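Putative P450-like enzyme (Streptomyces himastatinicus ATCC 53653, PDB 5Z9J) binds a heme b group and probably acts as a cytochrome P450 monooxygenase in bacterial secondary metabolism. Local coordinates at residues L61-L66 with E170-Q175; H111-G116 with A127-P132; R289-E294 with K304-L309; P375-T380 with T392-T397. One frame throughout, in Å; residues are numbered along the deposited sequence.

Contact 1 (L61-L66 with E170-Q175); sequences LDPIKL and ETVLEQ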
loop_
_atom_site.group_PDB
_atom_site.type_symbol
_atom_site.label_atom_id
_atom_site.label_comp_id
_atom_site.label_asym_id
_atom_site.label_seq_id
_atom_site.Cartn_x
_atom_site.Cartn_y
_atom_site.Cartn_z
ATOM N N LEU A 61 -9.576 13.466 14.887
ATOM C CA LEU A 61 -10.287 12.901 16.044
ATOM C C LEU A 61 -9.369 12.589 17.218
ATOM O O LEU A 61 -9.832 12.220 18.290
ATOM C CB LEU A 61 -11.000 11.606 15.655
ATOM C CG LEU A 61 -11.912 11.580 14.432
ATOM C CD1 LEU A 61 -12.629 10.223 14.344
ATOM C CD2 LEU A 61 -12.908 12.713 14.478
ATOM N N ASP A 62 -8.065 12.762 17.028
ATOM C CA ASP A 62 -7.116 12.410 18.073
ATOM C C ASP A 62 -7.103 13.507 19.112
ATOM O O ASP A 62 -7.140 14.689 18.760
ATOM C CB ASP A 62 -5.709 12.214 17.495
ATOM C CG ASP A 62 -5.584 10.971 16.624
ATOM O OD1 ASP A 62 -6.441 10.074 16.736
ATOM O OD2 ASP A 62 -4.606 10.892 15.822
ATOM N N PRO A 63 -7.026 13.137 20.399
ATOM C CA PRO A 63 -6.965 14.152 21.444
ATOM C C PRO A 63 -5.635 14.904 21.349
ATOM O O PRO A 63 -5.574 16.049 21.809
ATOM C CB PRO A 63 -7.063 13.345 22.747
ATOM C CG PRO A 63 -6.599 12.009 22.397
ATOM C CD PRO A 63 -6.959 11.778 20.950
ATOM N N ILE A 64 -4.597 14.262 20.800
ATOM C CA ILE A 64 -3.288 14.922 20.598
ATOM C C ILE A 64 -2.923 14.795 19.124
ATOM O O ILE A 64 -3.019 13.729 18.549
ATOM C CB ILE A 64 -2.171 14.314 21.467
ATOM C CG1 ILE A 64 -2.502 14.459 22.949
ATOM C CG2 ILE A 64 -0.831 14.956 21.159
ATOM C CD1 ILE A 64 -1.513 13.748 23.859
ATOM N N LYS A 65 -2.506 15.894 18.525
ATOM C CA LYS A 65 -2.361 15.980 17.080
ATOM C C LYS A 65 -1.021 16.568 16.689
ATOM O O LYS A 65 -0.416 17.286 17.482
ATOM C CB LYS A 65 -3.455 16.876 16.490
ATOM C CG LYS A 65 -4.852 16.586 16.985
ATOM C CD LYS A 65 -5.853 17.400 16.202
ATOM C CE LYS A 65 -7.223 17.220 16.781
ATOM N NZ LYS A 65 -8.208 18.084 16.077
ATOM N N LEU A 66 -0.594 16.330 15.456
ATOM C CA LEU A 66 0.527 17.101 14.948
ATOM C C LEU A 66 0.042 18.409 14.367
ATOM O O LEU A 66 -1.118 18.526 13.938
ATOM C CB LEU A 66 1.312 16.356 13.878
ATOM C CG LEU A 66 2.068 15.111 14.306
ATOM C CD1 LEU A 66 2.297 14.126 13.160
ATOM C CD2 LEU A 66 3.378 15.576 14.893
ATOM N N GLU A 170 -4.758 2.570 23.123
ATOM C CA GLU A 170 -3.658 3.443 23.512
ATOM C C GLU A 170 -4.146 4.583 24.399
ATOM O O GLU A 170 -5.109 5.275 24.070
ATOM C CB GLU A 170 -2.951 3.998 22.272
ATOM N N THR A 171 -3.432 4.804 25.496
ATOM C CA THR A 171 -3.708 5.921 26.391
ATOM C C THR A 171 -3.333 7.212 25.703
ATOM O O THR A 171 -2.660 7.193 24.681
ATOM C CB THR A 171 -2.924 5.816 27.716
ATOM O OG1 THR A 171 -1.534 6.071 27.476
ATOM C CG2 THR A 171 -3.088 4.436 28.324
ATOM N N VAL A 172 -3.809 8.333 26.229
ATOM C CA VAL A 172 -3.453 9.620 25.669
ATOM C C VAL A 172 -1.936 9.859 25.784
ATOM O O VAL A 172 -1.331 10.475 24.910
ATOM C CB VAL A 172 -4.216 10.760 26.403
ATOM C CG1 VAL A 172 -3.763 12.125 25.925
ATOM C CG2 VAL A 172 -5.729 10.597 26.225
ATOM N N LEU A 173 -1.308 9.293 26.806
ATOM C CA LEU A 173 0.128 9.457 26.980
ATOM C C LEU A 173 0.942 8.594 26.007
ATOM O O LEU A 173 1.991 9.017 25.517
ATOM C CB LEU A 173 0.531 9.131 28.414
ATOM C CG LEU A 173 1.924 9.645 28.772
ATOM C CD1 LEU A 173 2.146 11.036 28.167
ATOM C CD2 LEU A 173 2.055 9.706 30.274
ATOM N N GLU A 174 0.482 7.368 25.763
ATOM C CA GLU A 174 1.139 6.503 24.793
ATOM C C GLU A 174 1.036 7.117 23.403
ATOM O O GLU A 174 1.959 7.012 22.579
ATOM C CB GLU A 174 0.526 5.107 24.802
ATOM C CG GLU A 174 0.866 4.287 26.039
ATOM C CD GLU A 174 -0.033 3.077 26.197
ATOM O OE1 GLU A 174 -1.206 3.140 25.772
ATOM O OE2 GLU A 174 0.441 2.056 26.731
ATOM N N GLN A 175 -0.113 7.729 23.138
ATOM C CA GLN A 175 -0.333 8.432 21.883
ATOM C C GLN A 175 0.619 9.610 21.773
ATOM O O GLN A 175 1.108 9.910 20.692
ATOM C CB GLN A 175 -1.774 8.927 21.765
ATOM C CG GLN A 175 -2.790 7.847 21.513
ATOM C CD GLN A 175 -4.171 8.433 21.310
ATOM O OE1 GLN A 175 -4.445 9.066 20.284
ATOM N NE2 GLN A 175 -5.040 8.263 22.302
#
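P63 CA lies 7.1 Å from V172 CA and, one turn further along the helix, Q175 CA is 7.2 Å from I64 CA; here the irregular loop 61-66 passes the start of helix 172-202. That helix opens with a capping box. T171 is the N-cap: its short hydroxyl suits the place because OG1 can take the otherwise open E174 N at 2.9 Å, while T171 N gives a bond to E174 OE1 at 2.8 Å. Against this closed first turn the loop lays two apolar residues. V172 has CG1 anti to its backbone N (chi1 175°), the branch that meets I64 CD1 at a tight 3.5 Å; CG2, its other branch, sits 4.2 Å from P63 CG. A branched side chain thus serves both loop residues at once, and I64 continues along the helix onto E176 and L179. The contact lies at the surface of the P450 fold, away from the heme, and no hydrogen bond crosses it. Q175, extended beyond CG, crosses P63 at about a right angle; its amide oxygen OE1 stops 3.8 Å from P63 CD, while NE2 makes a weak bond back to E170 O.

Contact 2 (H111-G116 with A127-P132); sequences HELLDG and AEFAAP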
loop_
_atom_site.group_PDB
_atom_site.type_symbol
_atom_site.label_atom_id
_atom_site.label_comp_id
_atom_site.label_asym_id
_atom_site.label_seq_id
_atom_site.Cartn_x
_atom_site.Cartn_y
_atom_site.Cartn_z
ATOM N N HIS A 111 16.279 -8.247 -13.246
ATOM C CA HIS A 111 17.313 -9.200 -13.631
ATOM C C HIS A 111 18.519 -9.086 -12.737
ATOM O O HIS A 111 19.146 -10.083 -12.399
ATOM C CB HIS A 111 17.732 -8.990 -15.080
ATOM C CG HIS A 111 16.749 -9.533 -16.060
ATOM N ND1 HIS A 111 16.468 -10.879 -16.155
ATOM C CD2 HIS A 111 15.949 -8.914 -16.960
ATOM C CE1 HIS A 111 15.550 -11.069 -17.088
ATOM N NE2 HIS A 111 15.215 -9.892 -17.590
ATOM N N GLU A 112 18.818 -7.860 -12.344
ATOM C CA GLU A 112 19.922 -7.545 -11.442
ATOM C C GLU A 112 19.700 -8.134 -10.055
ATOM O O GLU A 112 20.604 -8.694 -9.447
ATOM C CB GLU A 112 20.066 -6.043 -11.357
ATOM C CG GLU A 112 21.428 -5.540 -11.109
ATOM C CD GLU A 112 21.438 -4.017 -11.074
ATOM O OE1 GLU A 112 21.023 -3.399 -12.086
ATOM O OE2 GLU A 112 21.851 -3.445 -10.043
ATOM N N LEU A 113 18.475 -8.029 -9.562
ATOM C CA LEU A 113 18.127 -8.659 -8.311
ATOM C C LEU A 113 18.283 -10.181 -8.383
ATOM O O LEU A 113 18.841 -10.802 -7.466
ATOM C CB LEU A 113 16.707 -8.277 -7.911
ATOM C CG LEU A 113 16.569 -6.837 -7.396
ATOM C CD1 LEU A 113 15.111 -6.488 -7.180
ATOM C CD2 LEU A 113 17.352 -6.660 -6.106
ATOM N N LEU A 114 17.774 -10.799 -9.448
ATOM C CA LEU A 114 17.812 -12.249 -9.492
ATOM C C LEU A 114 19.234 -12.748 -9.733
ATOM O O LEU A 114 19.642 -13.787 -9.209
ATOM C CB LEU A 114 16.871 -12.773 -10.573
ATOM C CG LEU A 114 15.449 -12.442 -10.113
ATOM C CD1 LEU A 114 14.368 -12.789 -11.162
ATOM C CD2 LEU A 114 15.132 -13.017 -8.710
ATOM N N ASP A 115 20.022 -11.955 -10.445
ATOM C CA ASP A 115 21.437 -12.274 -10.600
ATOM C C ASP A 115 22.075 -12.315 -9.222
ATOM O O ASP A 115 23.017 -13.068 -8.993
ATOM C CB ASP A 115 22.139 -11.255 -11.495
ATOM C CG ASP A 115 21.809 -11.455 -12.970
ATOM O OD1 ASP A 115 21.135 -12.446 -13.304
ATOM O OD2 ASP A 115 22.270 -10.659 -13.813
ATOM N N GLY A 116 21.540 -11.520 -8.300
ATOM C CA GLY A 116 21.982 -11.536 -6.924
ATOM C C GLY A 116 21.744 -12.820 -6.157
ATOM O O GLY A 116 22.503 -13.114 -5.250
ATOM N N ALA A 127 12.522 -10.732 1.058
ATOM C CA ALA A 127 13.736 -9.980 1.403
ATOM C C ALA A 127 14.702 -9.854 0.213
ATOM O O ALA A 127 15.416 -8.860 0.085
ATOM C CB ALA A 127 14.436 -10.622 2.574
ATOM N N GLU A 128 14.776 -10.872 -0.634
ATOM C CA GLU A 128 15.743 -10.843 -1.728
ATOM C C GLU A 128 15.182 -10.141 -2.967
ATOM O O GLU A 128 15.919 -9.689 -3.820
ATOM C CB GLU A 128 16.171 -12.259 -2.135
ATOM C CG GLU A 128 16.732 -13.102 -1.046
ATOM C CD GLU A 128 18.113 -12.669 -0.582
ATOM O OE1 GLU A 128 18.936 -12.181 -1.390
ATOM O OE2 GLU A 128 18.350 -12.832 0.627
ATOM N N PHE A 129 13.865 -10.135 -3.121
ATOM C CA PHE A 129 13.348 -9.730 -4.411
ATOM C C PHE A 129 12.168 -8.821 -4.305
ATOM O O PHE A 129 12.209 -7.712 -4.845
ATOM C CB PHE A 129 12.985 -10.966 -5.230
ATOM C CG PHE A 129 12.513 -10.659 -6.618
ATOM C CD1 PHE A 129 13.392 -10.140 -7.560
ATOM C CD2 PHE A 129 11.206 -10.901 -6.993
ATOM C CE1 PHE A 129 12.982 -9.857 -8.853
ATOM C CE2 PHE A 129 10.787 -10.623 -8.288
ATOM C CZ PHE A 129 11.689 -10.090 -9.223
ATOM N N ALA A 130 11.100 -9.297 -3.647
ATOM C CA ALA A 130 9.868 -8.594 -3.736
ATOM C C ALA A 130 9.902 -7.247 -3.046
ATOM O O ALA A 130 9.228 -6.329 -3.543
ATOM C CB ALA A 130 8.689 -9.468 -3.165
ATOM N N ALA A 131 10.635 -7.101 -1.933
ATOM C CA ALA A 131 10.718 -5.801 -1.255
ATOM C C ALA A 131 11.719 -4.884 -1.894
ATOM O O ALA A 131 11.397 -3.705 -2.092
ATOM C CB ALA A 131 11.080 -5.934 0.225
ATOM N N PRO A 132 12.932 -5.379 -2.204
ATOM C CA PRO A 132 13.838 -4.409 -2.804
ATOM C C PRO A 132 13.390 -3.760 -4.112
ATOM O O PRO A 132 13.778 -2.573 -4.310
ATOM C CB PRO A 132 15.094 -5.244 -3.070
ATOM C CG PRO A 132 15.028 -6.351 -2.165
ATOM C CD PRO A 132 13.637 -6.625 -1.854
#
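L113 and L114 meet F129 in a small, largely apolar contact, where the last turn of helix 96-116 packs against the short helix 125-130 and the start of the next one, the chain running between them through strand 122-124. The backbones come close, 6.3 Å from L113 CA to F129 CA, at a place where the second helix widens into a pi-type turn. F129 carries the contact. Its CG is anti to the backbone N (chi1 -177°), and one side of the ring, CD1 and CE1, faces the two leucines. L113 CB comes in at the ring edge, near its plane, 3.8 Å from F129 CD1. L114 approaches the same atom obliquely, CD2 to F129 CD1 being 3.6 Å. L113 forks: CD1 stands 3.9 Å from F129 O, still beside the ring, and CD2 is 4.0 Å from P132 CB. Helix 350-367, which follows the heme-ligating C347, lies beside both partners, since L114 touches I363 and F129 touches L364. Two polar residues of helix 96-116 reach that neighbour too: D115 makes a salt bridge with R367, and H111 ND1 a hydrogen bond with it. No hydrogen bond joins the two segments, so their hold on each other rests on the fit of leucine branches to an aromatic ring and on keeping those carbons from water.

Contact 3 (R289-E294 with K304-L309); sequences RATNSE and KDQLLL. With HEM (protoporphyrin IX containing Fe), chain E.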
loop_
_atom_site.group_PDB
_atom_site.type_symbol
_atom_site.label_atom_id
_atom_site.label_comp_id
_atom_site.label_asym_id
_atom_site.label_seq_id
_atom_site.Cartn_x
_atom_site.Cartn_y
_atom_site.Cartn_z
ATOM N N ARG A 289 -11.289 6.119 8.163
ATOM C CA ARG A 289 -12.106 7.254 7.791
ATOM C C ARG A 289 -12.669 7.840 9.064
ATOM O O ARG A 289 -12.823 7.126 10.057
ATOM C CB ARG A 289 -13.208 6.814 6.825
ATOM C CG ARG A 289 -12.729 6.406 5.431
ATOM C CD ARG A 289 -12.100 7.570 4.703
ATOM N NE ARG A 289 -11.809 7.381 3.280
ATOM C CZ ARG A 289 -10.682 6.859 2.795
ATOM N NH1 ARG A 289 -9.759 6.392 3.608
ATOM N NH2 ARG A 289 -10.494 6.777 1.491
ATOM N N ALA A 290 -12.974 9.130 9.056
ATOM C CA ALA A 290 -13.558 9.797 10.212
ATOM C C ALA A 290 -14.847 10.411 9.775
ATOM O O ALA A 290 -14.875 11.055 8.726
ATOM C CB ALA A 290 -12.609 10.878 10.776
ATOM N N THR A 291 -15.921 10.190 10.539
ATOM C CA THR A 291 -17.243 10.739 10.204
ATOM C C THR A 291 -17.350 12.218 10.583
ATOM O O THR A 291 -17.086 12.588 11.727
ATOM C CB THR A 291 -18.435 9.933 10.862
ATOM O OG1 THR A 291 -18.333 9.913 12.290
ATOM C CG2 THR A 291 -18.452 8.502 10.378
ATOM N N ASN A 292 -17.742 13.045 9.608
ATOM C CA ASN A 292 -17.940 14.476 9.803
ATOM C C ASN A 292 -19.321 14.811 10.359
ATOM O O ASN A 292 -19.515 15.874 10.958
ATOM C CB ASN A 292 -17.734 15.220 8.467
ATOM C CG ASN A 292 -16.248 15.331 8.070
ATOM O OD1 ASN A 292 -15.365 15.084 8.881
ATOM N ND2 ASN A 292 -15.986 15.752 6.852
ATOM N N SER A 293 -20.268 13.889 10.180
ATOM C CA SER A 293 -21.653 14.071 10.637
ATOM C C SER A 293 -22.255 12.702 10.900
ATOM O O SER A 293 -21.643 11.684 10.560
ATOM C CB SER A 293 -22.498 14.808 9.612
ATOM O OG SER A 293 -22.509 14.082 8.393
ATOM N N GLU A 294 -23.414 12.668 11.552
ATOM C CA GLU A 294 -24.090 11.415 11.853
ATOM C C GLU A 294 -24.553 10.742 10.566
ATOM O O GLU A 294 -25.091 11.399 9.677
ATOM C CB GLU A 294 -25.273 11.653 12.795
ATOM C CG GLU A 294 -26.007 10.401 13.243
ATOM C CD GLU A 294 -27.100 10.685 14.287
ATOM O OE1 GLU A 294 -28.160 11.252 13.938
ATOM O OE2 GLU A 294 -26.885 10.342 15.470
ATOM N N LYS A 304 -21.450 11.432 14.575
ATOM C CA LYS A 304 -20.448 12.415 14.221
ATOM C C LYS A 304 -19.104 12.069 14.866
ATOM O O LYS A 304 -19.063 11.394 15.881
ATOM C CB LYS A 304 -20.922 13.807 14.694
ATOM C CG LYS A 304 -20.182 15.007 14.098
ATOM C CD LYS A 304 -20.619 16.347 14.736
ATOM C CE LYS A 304 -20.446 16.380 16.258
ATOM N NZ LYS A 304 -20.746 17.715 16.866
ATOM N N ASP A 305 -18.014 12.474 14.230
ATOM C CA ASP A 305 -16.672 12.390 14.813
ATOM C C ASP A 305 -16.239 11.008 15.300
ATOM O O ASP A 305 -15.629 10.892 16.360
ATOM C CB ASP A 305 -16.565 13.368 15.984
ATOM C CG ASP A 305 -16.896 14.787 15.586
ATOM O OD1 ASP A 305 -16.665 15.133 14.415
ATOM O OD2 ASP A 305 -17.361 15.572 16.447
ATOM N N GLN A 306 -16.541 9.968 14.525
ATOM C CA GLN A 306 -16.137 8.613 14.877
ATOM C C GLN A 306 -15.099 8.095 13.904
ATOM O O GLN A 306 -15.062 8.513 12.741
ATOM C CB GLN A 306 -17.341 7.661 14.896
ATOM C CG GLN A 306 -18.404 7.911 15.983
ATOM C CD GLN A 306 -17.857 7.823 17.384
ATOM O OE1 GLN A 306 -17.389 6.761 17.805
ATOM N NE2 GLN A 306 -17.977 8.920 18.143
ATOM N N LEU A 307 -14.213 7.234 14.398
ATOM C CA LEU A 307 -13.246 6.568 13.552
ATOM C C LEU A 307 -13.901 5.321 12.940
ATOM O O LEU A 307 -14.391 4.459 13.669
ATOM C CB LEU A 307 -12.009 6.174 14.356
ATOM C CG LEU A 307 -10.878 5.439 13.641
ATOM C CD1 LEU A 307 -10.289 6.302 12.509
ATOM C CD2 LEU A 307 -9.763 5.075 14.626
ATOM N N LEU A 308 -13.893 5.246 11.615
ATOM C CA LEU A 308 -14.447 4.120 10.883
ATOM C C LEU A 308 -13.386 3.435 10.031
ATOM O O LEU A 308 -12.718 4.072 9.177
ATOM C CB LEU A 308 -15.644 4.574 10.037
ATOM C CG LEU A 308 -16.382 3.522 9.200
ATOM C CD1 LEU A 308 -17.129 2.639 10.125
ATOM C CD2 LEU A 308 -17.385 4.202 8.261
ATOM N N LEU A 309 -13.218 2.142 10.309
ATOM C CA LEU A 309 -12.339 1.267 9.561
ATOM C C LEU A 309 -13.118 0.577 8.472
ATOM O O LEU A 309 -14.002 -0.232 8.740
ATOM C CB LEU A 309 -11.701 0.228 10.466
ATOM C CG LEU A 309 -10.845 0.899 11.548
ATOM C CD1 LEU A 309 -10.048 -0.119 12.356
ATOM C CD2 LEU A 309 -9.961 2.003 10.976
HETATM C CHA HEM E . -3.662 5.252 -2.514
HETATM C CHB HEM E . -3.245 0.476 -2.352
HETATM C CHC HEM E . 0.946 0.864 -4.733
HETATM C CHD HEM E . 0.994 5.592 -4.036
HETATM C C1A HEM E . -3.989 3.939 -2.261
HETATM C C2A HEM E . -5.202 3.411 -1.632
HETATM C C3A HEM E . -5.095 2.080 -1.604
HETATM C C4A HEM E . -3.798 1.725 -2.200
HETATM C CMA HEM E . -6.126 1.103 -1.025
HETATM C CAA HEM E . -6.401 4.229 -1.108
HETATM C CBA HEM E . -6.098 4.851 0.261
HETATM C CGA HEM E . -7.359 5.412 0.929
HETATM O O1A HEM E . -7.321 5.815 2.118
HETATM O O2A HEM E . -8.428 5.507 0.299
HETATM C C1B HEM E . -2.107 0.169 -3.043
HETATM C C2B HEM E . -1.717 -1.163 -3.424
HETATM C C3B HEM E . -0.558 -1.056 -4.085
HETATM C C4B HEM E . -0.182 0.349 -4.112
HETATM C CMB HEM E . -2.564 -2.402 -3.086
HETATM C CAB HEM E . 0.320 -2.141 -4.717
HETATM C CBB HEM E . -0.007 -3.433 -4.747
HETATM C C1C HEM E . 1.340 2.188 -4.793
HETATM C C2C HEM E . 2.562 2.722 -5.444
HETATM C C3C HEM E . 2.549 4.032 -5.241
HETATM C C4C HEM E . 1.377 4.340 -4.462
HETATM C CMC HEM E . 3.570 1.857 -6.222
HETATM C CAC HEM E . 3.533 5.160 -5.636
HETATM C CBC HEM E . 4.623 4.978 -6.367
HETATM C C1D HEM E . -0.223 5.917 -3.533
HETATM C C2D HEM E . -0.598 7.242 -3.136
HETATM C C3D HEM E . -2.045 7.130 -2.690
HETATM C C4D HEM E . -2.414 5.752 -2.841
HETATM C CMD HEM E . 0.272 8.523 -3.153
HETATM C CAD HEM E . -2.895 8.268 -2.114
HETATM C CBD HEM E . -3.692 8.951 -3.204
HETATM C CGD HEM E . -4.660 9.917 -2.545
HETATM O O1D HEM E . -4.875 9.853 -1.312
HETATM O O2D HEM E . -5.254 10.753 -3.274
HETATM N NA HEM E . -3.191 2.876 -2.581
HETATM N NB HEM E . -1.136 1.072 -3.462
HETATM N NC HEM E . 0.696 3.215 -4.211
HETATM N ND HEM E . -1.326 5.054 -3.380
HETATM FE FE HEM E . -1.286 3.110 -3.538
HETATM O O HOH W 1 -17.744 17.218 12.467
#
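R289, paired through its backbone with L308, grips one heme propionate with its guanidinium. NH2 donates to O2A of the heme at 2.7 Å and NH1 to O1A at 2.9 Å, with the carboxylate carbon CGA in the guanidinium plane at its edge. An alanine here would probably leave that propionate without either of these bonds and without the positive charge facing it. H83, R87 and H345 also bond to the heme. Behind the side chain, R289 N donates to L308 O at 2.7 Å and L308 N to R289 O likewise. R289 and L308 are thus an antiparallel hydrogen-bonded pair, joining strands 287-291 and 307-310 in the mixed beta-sheet of the P450 fold. Further on, T291 N reaches Q306 O at 2.9 Å. T291 OG1, set between backbone N and carbonyl carbon (chi1 59°), accepts Q306 N at 2.9 Å and also bonds P303 O, so threonine suits this strand end. A water bridges N292 O and D305 OD1, which also forms a salt bridge with R60.

Contact 4 (P375-T380 with T392-T397); sequences PANPPT and TLPVVT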
loop_
_atom_site.group_PDB
_atom_site.type_symbol
_atom_site.label_atom_id
_atom_site.label_comp_id
_atom_site.label_asym_id
_atom_site.label_seq_id
_atom_site.Cartn_x
_atom_site.Cartn_y
_atom_site.Cartn_z
ATOM N N PRO A 375 8.451 -26.076 1.618
ATOM C CA PRO A 375 7.493 -26.763 2.496
ATOM C C PRO A 375 7.990 -26.936 3.935
ATOM O O PRO A 375 7.185 -27.003 4.874
ATOM C CB PRO A 375 7.307 -28.139 1.828
ATOM C CG PRO A 375 8.443 -28.294 0.847
ATOM C CD PRO A 375 9.215 -26.998 0.763
ATOM N N ALA A 376 9.304 -26.955 4.114
ATOM C CA ALA A 376 9.856 -27.089 5.451
ATOM C C ALA A 376 9.781 -25.769 6.216
ATOM O O ALA A 376 9.901 -25.750 7.434
ATOM C CB ALA A 376 11.303 -27.571 5.376
ATOM N N ASN A 377 9.498 -24.688 5.502
ATOM C CA ASN A 377 9.592 -23.366 6.074
ATOM C C ASN A 377 8.523 -22.450 5.527
ATOM O O ASN A 377 8.774 -21.699 4.592
ATOM C CB ASN A 377 11.015 -22.860 5.759
ATOM C CG ASN A 377 11.378 -21.552 6.428
ATOM O OD1 ASN A 377 10.677 -21.043 7.297
ATOM N ND2 ASN A 377 12.538 -21.017 6.039
ATOM N N PRO A 378 7.336 -22.441 6.162
ATOM C CA PRO A 378 6.182 -21.660 5.690
ATOM C C PRO A 378 6.428 -20.161 5.747
ATOM O O PRO A 378 7.269 -19.731 6.516
ATOM C CB PRO A 378 5.075 -22.033 6.689
ATOM C CG PRO A 378 5.479 -23.378 7.226
ATOM C CD PRO A 378 6.976 -23.341 7.275
ATOM N N PRO A 379 5.648 -19.377 4.984
ATOM C CA PRO A 379 5.745 -17.922 5.036
ATOM C C PRO A 379 5.206 -17.351 6.346
ATOM O O PRO A 379 4.464 -18.037 7.078
ATOM C CB PRO A 379 4.854 -17.455 3.889
ATOM C CG PRO A 379 3.798 -18.631 3.712
ATOM C CD PRO A 379 4.531 -19.870 4.151
ATOM N N THR A 380 5.643 -16.136 6.688
ATOM C CA THR A 380 4.974 -15.368 7.738
ATOM C C THR A 380 4.272 -14.181 7.107
ATOM O O THR A 380 4.649 -13.725 6.017
ATOM C CB THR A 380 5.876 -14.863 8.832
ATOM O OG1 THR A 380 6.808 -13.943 8.265
ATOM C CG2 THR A 380 6.592 -15.987 9.476
ATOM N N THR A 392 7.546 -12.688 4.941
ATOM C CA THR A 392 8.638 -13.601 4.605
ATOM C C THR A 392 8.115 -14.648 3.684
ATOM O O THR A 392 7.033 -15.215 3.940
ATOM C CB THR A 392 9.190 -14.342 5.848
ATOM O OG1 THR A 392 8.126 -15.123 6.444
ATOM C CG2 THR A 392 9.698 -13.394 6.855
ATOM N N LEU A 393 8.841 -14.939 2.610
ATOM C CA LEU A 393 8.420 -16.061 1.780
ATOM C C LEU A 393 9.611 -16.887 1.353
ATOM O O LEU A 393 10.151 -16.681 0.246
ATOM C CB LEU A 393 7.618 -15.572 0.567
ATOM C CG LEU A 393 7.056 -16.643 -0.371
ATOM C CD1 LEU A 393 6.227 -17.710 0.349
ATOM C CD2 LEU A 393 6.247 -15.944 -1.468
ATOM N N PRO A 394 10.025 -17.840 2.203
ATOM C CA PRO A 394 11.084 -18.775 1.820
ATOM C C PRO A 394 10.710 -19.579 0.602
ATOM O O PRO A 394 9.593 -20.175 0.540
ATOM C CB PRO A 394 11.221 -19.702 3.029
ATOM C CG PRO A 394 10.689 -18.944 4.144
ATOM C CD PRO A 394 9.578 -18.074 3.579
ATOM N N VAL A 395 11.592 -19.543 -0.387
ATOM C CA VAL A 395 11.365 -20.310 -1.589
ATOM C C VAL A 395 12.524 -21.253 -1.882
ATOM O O VAL A 395 13.661 -21.048 -1.401
ATOM C CB VAL A 395 11.107 -19.403 -2.788
ATOM C CG1 VAL A 395 9.738 -18.734 -2.652
ATOM C CG2 VAL A 395 12.240 -18.395 -2.938
ATOM N N VAL A 396 12.207 -22.329 -2.593
ATOM C CA VAL A 396 13.224 -23.258 -3.038
ATOM C C VAL A 396 13.166 -23.407 -4.559
ATOM O O VAL A 396 12.090 -23.407 -5.148
ATOM C CB VAL A 396 13.056 -24.648 -2.367
ATOM C CG1 VAL A 396 11.659 -25.187 -2.603
ATOM C CG2 VAL A 396 14.085 -25.615 -2.896
ATOM N N THR A 397 14.335 -23.514 -5.177
ATOM C CA THR A 397 14.464 -23.791 -6.599
ATOM C C THR A 397 14.985 -25.209 -6.745
ATOM O O THR A 397 14.668 -25.902 -7.709
ATOM C CB THR A 397 15.422 -22.814 -7.316
ATOM O OG1 THR A 397 16.742 -22.981 -6.791
ATOM C CG2 THR A 397 14.981 -21.377 -7.116
HETATM O O HOH W 2 7.472 -20.577 2.383
HETATM O O HOH W 3 8.738 -17.729 7.086
#
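T380 and T392 both hold OG1 between the backbone N and the carbonyl carbon (chi1 64° and 61°), bringing the two hydroxyls together. T380 OG1 and T392 OG1 share a hydrogen bond of 2.5 Å in which either could be the donor, though so short a length is doubtful. N377 has CG anti to its backbone N (chi1 -173°), and its side chain crosses that of P394 at about a right angle, ND2 lying 3.4 Å from P394 CG. The threonines form an antiparallel hydrogen-bonded pair: T380 N donates to T392 O at 3.2 Å, T392 N to T380 O at 3.3 Å. Past this pair, strand 392-396 is the middle one of a three-stranded antiparallel sheet, V395 bonding F123 and V396 bonding R372 in its neighbours. P379, just before the pair, lays CB 3.8 Å from L393 CD1, an apolar contact made by a residue with no N-H to satisfy. Replacing P394 by an alanine would remove CG and CD, and is likely to leave the N377 amide without its CG contact and freer to turn. One water bridges N377 O and P394 O, 2.8 Å from each; another links P378 O with T392 OG1.

How the contacts relate
The four contacts fall into two pairs far apart in the chain, contact 2 lying across its centre from contacts 1 and 3. Contacts 1 and 3 have centres 17 Å apart and touch: L61 CD1, at the start of the loop in contact 1, lies 3.6 Å from A290 CB in the sheet of contact 3. Contacts 2 and 4, with centres 16 Å apart, come within about 6 Å at their nearest atoms; D124 is tied to both, bonding L393 N and, weakly, A127 N. From one pair to the other the centres are about 39 to 42 Å apart. Contact 3 alone binds heme, through R289. The side chain of F129 is about 13 Å from the bound heme. Contacts 1 and 4 lie away from the known binding sites.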